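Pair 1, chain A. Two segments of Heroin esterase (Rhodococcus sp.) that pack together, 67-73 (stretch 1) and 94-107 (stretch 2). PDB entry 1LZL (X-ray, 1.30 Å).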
# COMPACT_ATOMS: atom_id res chain seq x y z
N ILE A 67 -10.83 11.14 -3.15
CA ILE A 67 -10.73 10.24 -2.04
C ILE A 67 -12.07 9.49 -1.89
O ILE A 67 -13.13 10.12 -1.79
CB ILE A 67 -10.42 10.99 -0.73
CG1 ILE A 67 -9.07 11.70 -0.85
CG2 ILE A 67 -10.49 10.06 0.47
CD1 ILE A 67 -8.87 12.67 0.33
N ARG A 68 -12.02 8.18 -1.87
CA ARG A 68 -13.20 7.38 -1.54
C ARG A 68 -13.22 7.26 -0.02
O ARG A 68 -12.41 6.54 0.58
CB ARG A 68 -13.14 6.00 -2.19
CG ARG A 68 -13.07 6.07 -3.71
CD ARG A 68 -12.98 4.74 -4.39
NE ARG A 68 -14.12 3.82 -4.35
CZ ARG A 68 -15.21 3.96 -5.08
NH1 ARG A 68 -15.36 5.01 -5.89
NH2 ARG A 68 -16.13 3.03 -4.95
N PHE A 69 -14.14 7.97 0.59
CA PHE A 69 -14.17 8.17 2.05
C PHE A 69 -15.28 7.33 2.63
O PHE A 69 -16.50 7.58 2.43
CB PHE A 69 -14.35 9.66 2.32
CG PHE A 69 -14.26 10.03 3.79
CD1 PHE A 69 -13.11 9.74 4.50
CD2 PHE A 69 -15.30 10.69 4.45
CE1 PHE A 69 -12.96 10.09 5.85
CE2 PHE A 69 -15.19 11.03 5.79
CZ PHE A 69 -14.03 10.70 6.49
N VAL A 70 -14.88 6.29 3.32
CA VAL A 70 -15.70 5.24 3.89
C VAL A 70 -15.90 5.51 5.37
O VAL A 70 -14.92 5.65 6.14
CB VAL A 70 -15.11 3.84 3.66
CG1 VAL A 70 -16.09 2.75 4.11
CG2 VAL A 70 -14.74 3.65 2.19
N THR A 71 -17.16 5.61 5.79
CA THR A 71 -17.41 5.84 7.22
C THR A 71 -18.37 4.81 7.80
O THR A 71 -19.27 4.30 7.13
CB THR A 71 -17.93 7.27 7.46
OG1 THR A 71 -19.05 7.48 6.58
CG2 THR A 71 -16.88 8.31 7.07
N PRO A 72 -18.20 4.44 9.04
CA PRO A 72 -19.12 3.45 9.60
C PRO A 72 -20.45 4.11 9.96
O PRO A 72 -20.45 5.25 10.40
CB PRO A 72 -18.39 3.03 10.87
CG PRO A 72 -17.51 4.16 11.24
CD PRO A 72 -17.15 4.90 10.00
N ASP A 73 -21.57 3.45 9.78
CA ASP A 73 -22.84 4.09 10.16
C ASP A 73 -23.02 4.14 11.67
O ASP A 73 -22.38 3.38 12.41
CB ASP A 73 -24.00 3.34 9.51
CG ASP A 73 -23.92 3.34 7.99
OD1 ASP A 73 -23.23 4.18 7.37
OD2 ASP A 73 -24.60 2.45 7.41
N THR A 94 -6.87 1.09 -9.33
CA THR A 94 -7.76 2.16 -8.97
C THR A 94 -8.04 2.12 -7.48
O THR A 94 -7.94 1.08 -6.81
CB THR A 94 -9.10 2.05 -9.73
OG1 THR A 94 -9.80 0.88 -9.27
CG2 THR A 94 -8.86 1.87 -11.21
N ALA A 95 -8.40 3.27 -6.94
CA ALA A 95 -8.83 3.25 -5.55
C ALA A 95 -9.97 2.28 -5.34
O ALA A 95 -9.94 1.60 -4.30
CB ALA A 95 -9.23 4.64 -5.06
N GLU A 96 -10.92 2.18 -6.26
CA GLU A 96 -12.06 1.29 -5.94
C GLU A 96 -11.63 -0.15 -5.75
O GLU A 96 -12.28 -0.97 -5.09
CB GLU A 96 -13.09 1.41 -7.07
CG GLU A 96 -14.37 0.66 -6.87
CD GLU A 96 -15.10 0.45 -8.20
OE1 GLU A 96 -14.65 0.94 -9.26
OE2 GLU A 96 -16.16 -0.23 -8.12
N SER A 97 -10.51 -0.55 -6.34
CA SER A 97 -10.04 -1.93 -6.20
C SER A 97 -9.77 -2.25 -4.73
O SER A 97 -9.79 -3.45 -4.41
CB SER A 97 -8.81 -2.21 -7.08
OG SER A 97 -7.67 -1.54 -6.56
N SER A 98 -9.55 -1.25 -3.88
CA SER A 98 -9.36 -1.50 -2.45
C SER A 98 -10.63 -1.32 -1.63
O SER A 98 -10.56 -1.40 -0.39
CB SER A 98 -8.26 -0.60 -1.90
OG SER A 98 -6.98 -0.91 -2.36
N ASP A 99 -11.76 -1.10 -2.28
CA ASP A 99 -12.99 -0.99 -1.48
C ASP A 99 -13.23 -2.16 -0.53
O ASP A 99 -13.62 -1.88 0.61
CB ASP A 99 -14.20 -0.88 -2.41
CG ASP A 99 -14.49 0.48 -2.98
OD1 ASP A 99 -13.78 1.48 -2.71
OD2 ASP A 99 -15.49 0.62 -3.73
N PRO A 100 -12.96 -3.42 -0.86
CA PRO A 100 -13.24 -4.50 0.11
C PRO A 100 -12.56 -4.30 1.45
O PRO A 100 -13.18 -4.35 2.51
CB PRO A 100 -12.72 -5.74 -0.63
CG PRO A 100 -12.95 -5.43 -2.08
CD PRO A 100 -12.50 -3.98 -2.15
N PHE A 101 -11.27 -3.99 1.40
CA PHE A 101 -10.50 -3.78 2.64
C PHE A 101 -10.98 -2.54 3.37
O PHE A 101 -11.08 -2.53 4.60
CB PHE A 101 -8.98 -3.70 2.34
CG PHE A 101 -8.14 -3.50 3.60
CD1 PHE A 101 -8.19 -4.46 4.61
CD2 PHE A 101 -7.35 -2.36 3.75
CE1 PHE A 101 -7.43 -4.27 5.77
CE2 PHE A 101 -6.54 -2.19 4.87
CZ PHE A 101 -6.60 -3.16 5.88
N CYS A 102 -11.23 -1.46 2.63
CA CYS A 102 -11.62 -0.20 3.31
C CYS A 102 -12.98 -0.36 4.01
O CYS A 102 -13.18 0.14 5.11
CB CYS A 102 -11.62 0.94 2.29
SG CYS A 102 -9.93 1.27 1.69
N VAL A 103 -13.90 -1.09 3.34
CA VAL A 103 -15.18 -1.37 3.99
C VAL A 103 -14.96 -2.21 5.24
O VAL A 103 -15.55 -1.98 6.31
CB VAL A 103 -16.10 -2.09 2.99
CG1 VAL A 103 -17.30 -2.74 3.68
CG2 VAL A 103 -16.57 -1.09 1.94
N GLU A 104 -14.07 -3.22 5.13
CA GLU A 104 -13.80 -4.07 6.30
C GLU A 104 -13.33 -3.29 7.52
O GLU A 104 -13.76 -3.46 8.67
CB GLU A 104 -12.77 -5.17 5.92
CG GLU A 104 -12.63 -6.19 7.04
CD GLU A 104 -11.69 -7.35 6.79
OE1 GLU A 104 -10.77 -7.17 5.95
OE2 GLU A 104 -11.82 -8.45 7.43
N VAL A 105 -12.39 -2.37 7.26
CA VAL A 105 -11.83 -1.56 8.36
C VAL A 105 -12.95 -0.69 8.97
O VAL A 105 -13.07 -0.60 10.19
CB VAL A 105 -10.67 -0.71 7.81
CG1 VAL A 105 -10.30 0.39 8.78
CG2 VAL A 105 -9.49 -1.64 7.48
N ALA A 106 -13.73 -0.04 8.09
CA ALA A 106 -14.77 0.85 8.62
C ALA A 106 -15.80 0.06 9.40
O ALA A 106 -16.23 0.41 10.50
CB ALA A 106 -15.45 1.62 7.51
N ARG A 107 -16.25 -1.07 8.86
CA ARG A 107 -17.28 -1.86 9.53
C ARG A 107 -16.76 -2.52 10.80
O ARG A 107 -17.41 -2.49 11.85
CB ARG A 107 -17.82 -2.89 8.52
CG ARG A 107 -18.90 -3.78 9.12
CD ARG A 107 -19.21 -5.01 8.27
NE ARG A 107 -19.92 -4.59 7.05
CZ ARG A 107 -19.45 -4.97 5.86
NH1 ARG A 107 -18.34 -5.72 5.80
NH2 ARG A 107 -20.11 -4.57 4.79

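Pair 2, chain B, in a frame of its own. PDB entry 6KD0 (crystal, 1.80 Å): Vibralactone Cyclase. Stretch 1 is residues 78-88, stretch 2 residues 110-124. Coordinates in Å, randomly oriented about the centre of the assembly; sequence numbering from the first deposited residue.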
# COMPACT_ATOMS: atom_id res chain seq x y z
N MET B 78 -14.14 12.09 6.86
CA MET B 78 -13.01 11.18 6.93
C MET B 78 -11.84 11.90 7.58
O MET B 78 -11.56 13.05 7.23
CB MET B 78 -12.61 10.68 5.52
CG MET B 78 -11.33 9.87 5.52
SD MET B 78 -10.92 9.04 3.96
CE MET B 78 -10.62 10.46 2.90
N HIS B 79 -11.19 11.25 8.53
CA HIS B 79 -9.98 11.79 9.13
C HIS B 79 -8.79 11.65 8.18
O HIS B 79 -8.59 10.60 7.56
CB HIS B 79 -9.68 11.07 10.44
CG HIS B 79 -8.32 11.37 11.00
ND1 HIS B 79 -7.42 10.39 11.34
CD2 HIS B 79 -7.71 12.55 11.25
CE1 HIS B 79 -6.31 10.95 11.80
NE2 HIS B 79 -6.46 12.26 11.75
N VAL B 80 -8.00 12.72 8.07
CA VAL B 80 -6.81 12.78 7.25
C VAL B 80 -5.69 13.32 8.13
O VAL B 80 -5.89 14.28 8.87
CB VAL B 80 -7.03 13.72 6.04
CG1 VAL B 80 -5.74 13.96 5.32
CG2 VAL B 80 -8.09 13.15 5.09
N ARG B 81 -4.52 12.70 8.08
CA ARG B 81 -3.36 13.24 8.78
C ARG B 81 -2.28 13.61 7.78
O ARG B 81 -1.99 12.84 6.85
CB ARG B 81 -2.82 12.25 9.81
CG ARG B 81 -1.46 12.66 10.40
CD ARG B 81 -1.15 11.86 11.67
NE ARG B 81 -1.89 12.37 12.82
CZ ARG B 81 -1.62 12.08 14.08
NH1 ARG B 81 -0.62 11.27 14.39
NH2 ARG B 81 -2.36 12.61 15.04
N THR B 82 -1.67 14.78 7.98
CA THR B 82 -0.57 15.26 7.15
C THR B 82 0.68 15.39 8.01
O THR B 82 0.61 15.75 9.19
CB THR B 82 -0.91 16.60 6.47
OG1 THR B 82 -1.07 17.63 7.46
CG2 THR B 82 -2.19 16.49 5.66
N TYR B 83 1.81 15.08 7.38
CA TYR B 83 3.13 14.98 7.98
C TYR B 83 3.99 15.97 7.21
O TYR B 83 4.26 15.76 6.02
CB TYR B 83 3.69 13.56 7.86
CG TYR B 83 2.82 12.47 8.46
CD1 TYR B 83 1.68 12.03 7.80
CD2 TYR B 83 3.14 11.88 9.68
CE1 TYR B 83 0.87 11.05 8.35
CE2 TYR B 83 2.34 10.90 10.24
CZ TYR B 83 1.20 10.49 9.56
OH TYR B 83 0.39 9.52 10.11
N ILE B 84 4.41 17.04 7.87
CA ILE B 84 4.95 18.23 7.22
C ILE B 84 6.37 18.44 7.74
O ILE B 84 6.55 18.59 8.95
CB ILE B 84 4.08 19.46 7.51
CG1 ILE B 84 2.62 19.16 7.13
CG2 ILE B 84 4.66 20.70 6.82
CD1 ILE B 84 1.59 19.99 7.86
N PRO B 85 7.39 18.45 6.87
CA PRO B 85 8.75 18.73 7.34
C PRO B 85 8.89 20.18 7.76
O PRO B 85 8.35 21.09 7.12
CB PRO B 85 9.64 18.44 6.12
CG PRO B 85 8.74 18.39 4.95
CD PRO B 85 7.32 18.18 5.43
N THR B 86 9.64 20.39 8.85
CA THR B 86 9.83 21.73 9.40
C THR B 86 11.26 21.96 9.83
O THR B 86 11.51 22.68 10.79
CB THR B 86 8.91 21.99 10.60
OG1 THR B 86 9.25 21.10 11.68
CG2 THR B 86 7.46 21.84 10.25
N SER B 87 12.23 21.32 9.15
CA SER B 87 13.63 21.55 9.48
C SER B 87 14.26 22.68 8.67
O SER B 87 15.29 23.22 9.09
CB SER B 87 14.45 20.27 9.29
OG SER B 87 14.33 19.75 7.98
N SER B 88 13.69 23.03 7.52
CA SER B 88 14.19 24.18 6.78
C SER B 88 14.03 25.46 7.59
O SER B 88 13.01 25.64 8.27
CB SER B 88 13.45 24.33 5.45
OG SER B 88 13.81 25.53 4.80
N ASN B 110 -6.13 2.15 10.22
CA ASN B 110 -6.26 3.60 10.16
C ASN B 110 -4.84 4.16 10.08
O ASN B 110 -3.88 3.41 9.93
CB ASN B 110 -7.08 4.14 11.35
CG ASN B 110 -6.35 4.06 12.70
OD1 ASN B 110 -5.23 3.56 12.82
ND2 ASN B 110 -7.02 4.57 13.74
N TYR B 111 -4.70 5.48 10.20
CA TYR B 111 -3.39 6.13 10.09
C TYR B 111 -2.36 5.63 11.13
O TYR B 111 -1.14 5.75 10.90
CB TYR B 111 -3.57 7.65 10.25
CG TYR B 111 -3.83 7.99 11.70
CD1 TYR B 111 -5.09 7.80 12.26
CD2 TYR B 111 -2.80 8.45 12.53
CE1 TYR B 111 -5.34 8.08 13.62
CE2 TYR B 111 -3.04 8.73 13.88
CZ TYR B 111 -4.30 8.55 14.41
OH TYR B 111 -4.51 8.82 15.74
N GLU B 112 -2.81 5.04 12.24
CA GLU B 112 -1.87 4.63 13.28
C GLU B 112 -0.85 3.63 12.75
O GLU B 112 0.33 3.69 13.12
CB GLU B 112 -2.60 4.04 14.48
CG GLU B 112 -3.37 5.06 15.27
CD GLU B 112 -4.21 4.42 16.34
OE1 GLU B 112 -3.62 3.82 17.25
OE2 GLU B 112 -5.46 4.50 16.26
N MET B 113 -1.28 2.77 11.82
CA MET B 113 -0.42 1.73 11.26
C MET B 113 0.91 2.28 10.78
O MET B 113 1.96 1.69 11.02
CB MET B 113 -1.14 1.04 10.12
CG MET B 113 -2.26 0.13 10.58
SD MET B 113 -3.22 -0.38 9.15
CE MET B 113 -3.74 -2.02 9.66
N ASP B 114 0.88 3.41 10.07
CA ASP B 114 2.10 3.86 9.43
C ASP B 114 2.55 5.19 10.00
O ASP B 114 3.47 5.82 9.44
CB ASP B 114 1.91 3.94 7.91
CG ASP B 114 1.38 2.64 7.34
OD1 ASP B 114 2.14 1.64 7.33
OD2 ASP B 114 0.19 2.59 6.94
N ASP B 115 1.96 5.60 11.12
CA ASP B 115 2.21 6.94 11.63
C ASP B 115 3.71 7.20 11.83
O ASP B 115 4.27 8.16 11.28
CB ASP B 115 1.43 7.14 12.93
CG ASP B 115 1.40 8.57 13.39
OD1 ASP B 115 0.84 9.43 12.67
OD2 ASP B 115 1.92 8.83 14.48
N TYR B 116 4.38 6.33 12.59
CA TYR B 116 5.81 6.55 12.82
C TYR B 116 6.59 6.48 11.51
O TYR B 116 7.45 7.34 11.26
CB TYR B 116 6.36 5.54 13.83
CG TYR B 116 6.02 5.89 15.27
CD1 TYR B 116 4.95 6.75 15.57
CD2 TYR B 116 6.74 5.36 16.32
CE1 TYR B 116 4.63 7.06 16.89
CE2 TYR B 116 6.44 5.68 17.63
CZ TYR B 116 5.39 6.52 17.91
OH TYR B 116 5.09 6.82 19.21
N ASP B 117 6.27 5.51 10.65
CA ASP B 117 7.02 5.40 9.40
C ASP B 117 6.92 6.70 8.61
O ASP B 117 7.92 7.20 8.10
CB ASP B 117 6.50 4.23 8.56
CG ASP B 117 7.16 2.91 8.92
OD1 ASP B 117 8.39 2.89 9.12
OD2 ASP B 117 6.46 1.88 9.00
N LEU B 118 5.73 7.32 8.58
CA LEU B 118 5.56 8.53 7.78
C LEU B 118 6.22 9.73 8.46
O LEU B 118 6.77 10.59 7.75
CB LEU B 118 4.08 8.79 7.50
CG LEU B 118 3.42 7.77 6.55
CD1 LEU B 118 1.93 8.05 6.36
CD2 LEU B 118 4.12 7.71 5.19
N ARG B 119 6.22 9.79 9.80
CA ARG B 119 7.00 10.83 10.47
C ARG B 119 8.45 10.74 10.02
O ARG B 119 9.08 11.75 9.70
CB ARG B 119 6.93 10.68 11.99
CG ARG B 119 5.61 11.02 12.61
CD ARG B 119 5.63 10.60 14.07
NE ARG B 119 4.29 10.48 14.64
CZ ARG B 119 3.89 11.10 15.75
NH1 ARG B 119 4.73 11.90 16.41
NH2 ARG B 119 2.67 10.91 16.19
N ILE B 120 8.97 9.51 9.94
CA ILE B 120 10.35 9.34 9.53
C ILE B 120 10.52 9.77 8.08
O ILE B 120 11.40 10.58 7.75
CB ILE B 120 10.78 7.88 9.77
CG1 ILE B 120 10.78 7.62 11.28
CG2 ILE B 120 12.13 7.59 9.12
CD1 ILE B 120 10.75 6.19 11.67
N ILE B 121 9.59 9.33 7.21
CA ILE B 121 9.78 9.50 5.78
C ILE B 121 9.69 10.97 5.41
O ILE B 121 10.48 11.48 4.61
CB ILE B 121 8.77 8.65 4.98
CG1 ILE B 121 9.22 7.19 4.94
CG2 ILE B 121 8.58 9.22 3.57
CD1 ILE B 121 8.18 6.22 4.41
N CYS B 122 8.74 11.69 6.02
CA CYS B 122 8.58 13.10 5.70
C CYS B 122 9.84 13.87 6.03
O CYS B 122 10.24 14.76 5.26
CB CYS B 122 7.34 13.67 6.41
SG CYS B 122 7.57 14.50 8.00
N ASP B 123 10.55 13.48 7.09
CA ASP B 123 11.82 14.14 7.40
C ASP B 123 12.93 13.66 6.48
O ASP B 123 13.73 14.47 5.99
CB ASP B 123 12.17 13.90 8.87
CG ASP B 123 13.55 14.38 9.25
OD1 ASP B 123 13.78 15.61 9.23
OD2 ASP B 123 14.40 13.52 9.58
N LYS B 124 12.95 12.36 6.18
CA LYS B 124 14.06 11.81 5.40
C LYS B 124 14.01 12.31 3.96
O LYS B 124 15.05 12.66 3.39
CB LYS B 124 14.03 10.29 5.44
CG LYS B 124 14.96 9.62 4.44
CD LYS B 124 16.03 8.79 5.13
CE LYS B 124 17.12 8.36 4.14
NZ LYS B 124 18.41 9.04 4.43
O HOH W 1 -0.18 7.04 8.88
O HOH W 2 12.54 17.73 8.57

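What backbone arrangement do the two pairs share? In each, a strand lies alongside a helix running in roughly the same direction, at 30° in pair 1 and 33° in pair 2, with the axes approaching to 7.3 and 7.4 Å. Fourteen central residues superpose with an RMSD of 0.6 Å. Strand positions R68(A), V70(A) and P72(A) fall on R81(B), Y83(B) and P85(B), while D99(A), C102(A), V103(A) and A106(A) on the helix fall on D115(B), L118(B), R119(B) and C122(B).

How is the arginine-aspartate link made at the first turn of each helix? The pairing R68(A)-D99(A) matches R81(B)-D115(B), and both are salt bridges, but they differ in form. R68(A) grips both carboxylate oxygens, NE to OD1 of D99(A) at 2.9 Å and NH2 to OD2 of D99(A) at 2.8 Å. R81(B) reaches its aspartate with NH1 alone, 2.9 Å from OD1 of D115(B). That same OD1 accepts a hydrogen bond from OH of Y83(B) at 2.6 Å, and OD2 of D115(B) is held from within the helix by R119(B), whose NH2 lies 2.8 Å away. One carboxylate thus gathers three donor side chains in pair 2, which helps offset the two arginines' like charges, with NH1 of R81(B) 3.8 Å from NH2 of R119(B).

How do a valine and a tyrosine fill the same central position? V70(A) packs directly on the helix: its CG1 lies 3.6 Å from CB of A106(A) and 4.4 Å from CG2 of V103(A), and its CG2 is 4.1 Å from CB of C102(A). Y83(B) instead extends its ring along the helix. CB of L118(B) sits over the ring face, 3.7 Å from the centroid of the Y83(B) ring, and CB of Y83(B) lies 3.9 Å from CB of C122(B). The hydroxyl then reaches D115(B), and water 1 donates both to OH of Y83(B) and to O of Y111(B), tying the ring's tip to the segment before the helix.

What happens toward the two ends? Before the helix, CB of A95(A) merely touches CD of R68(A) at 3.8 Å, whereas its counterpart Y111(B) lies over the R81(B) guanidinium and receives the edge of the H79(B) ring on its face. At the far end the prolines nearly coincide: CB of P72(A) is 3.4 Å from O of A106(A), and CB of P85(B) is 3.8 Å from O of C122(B).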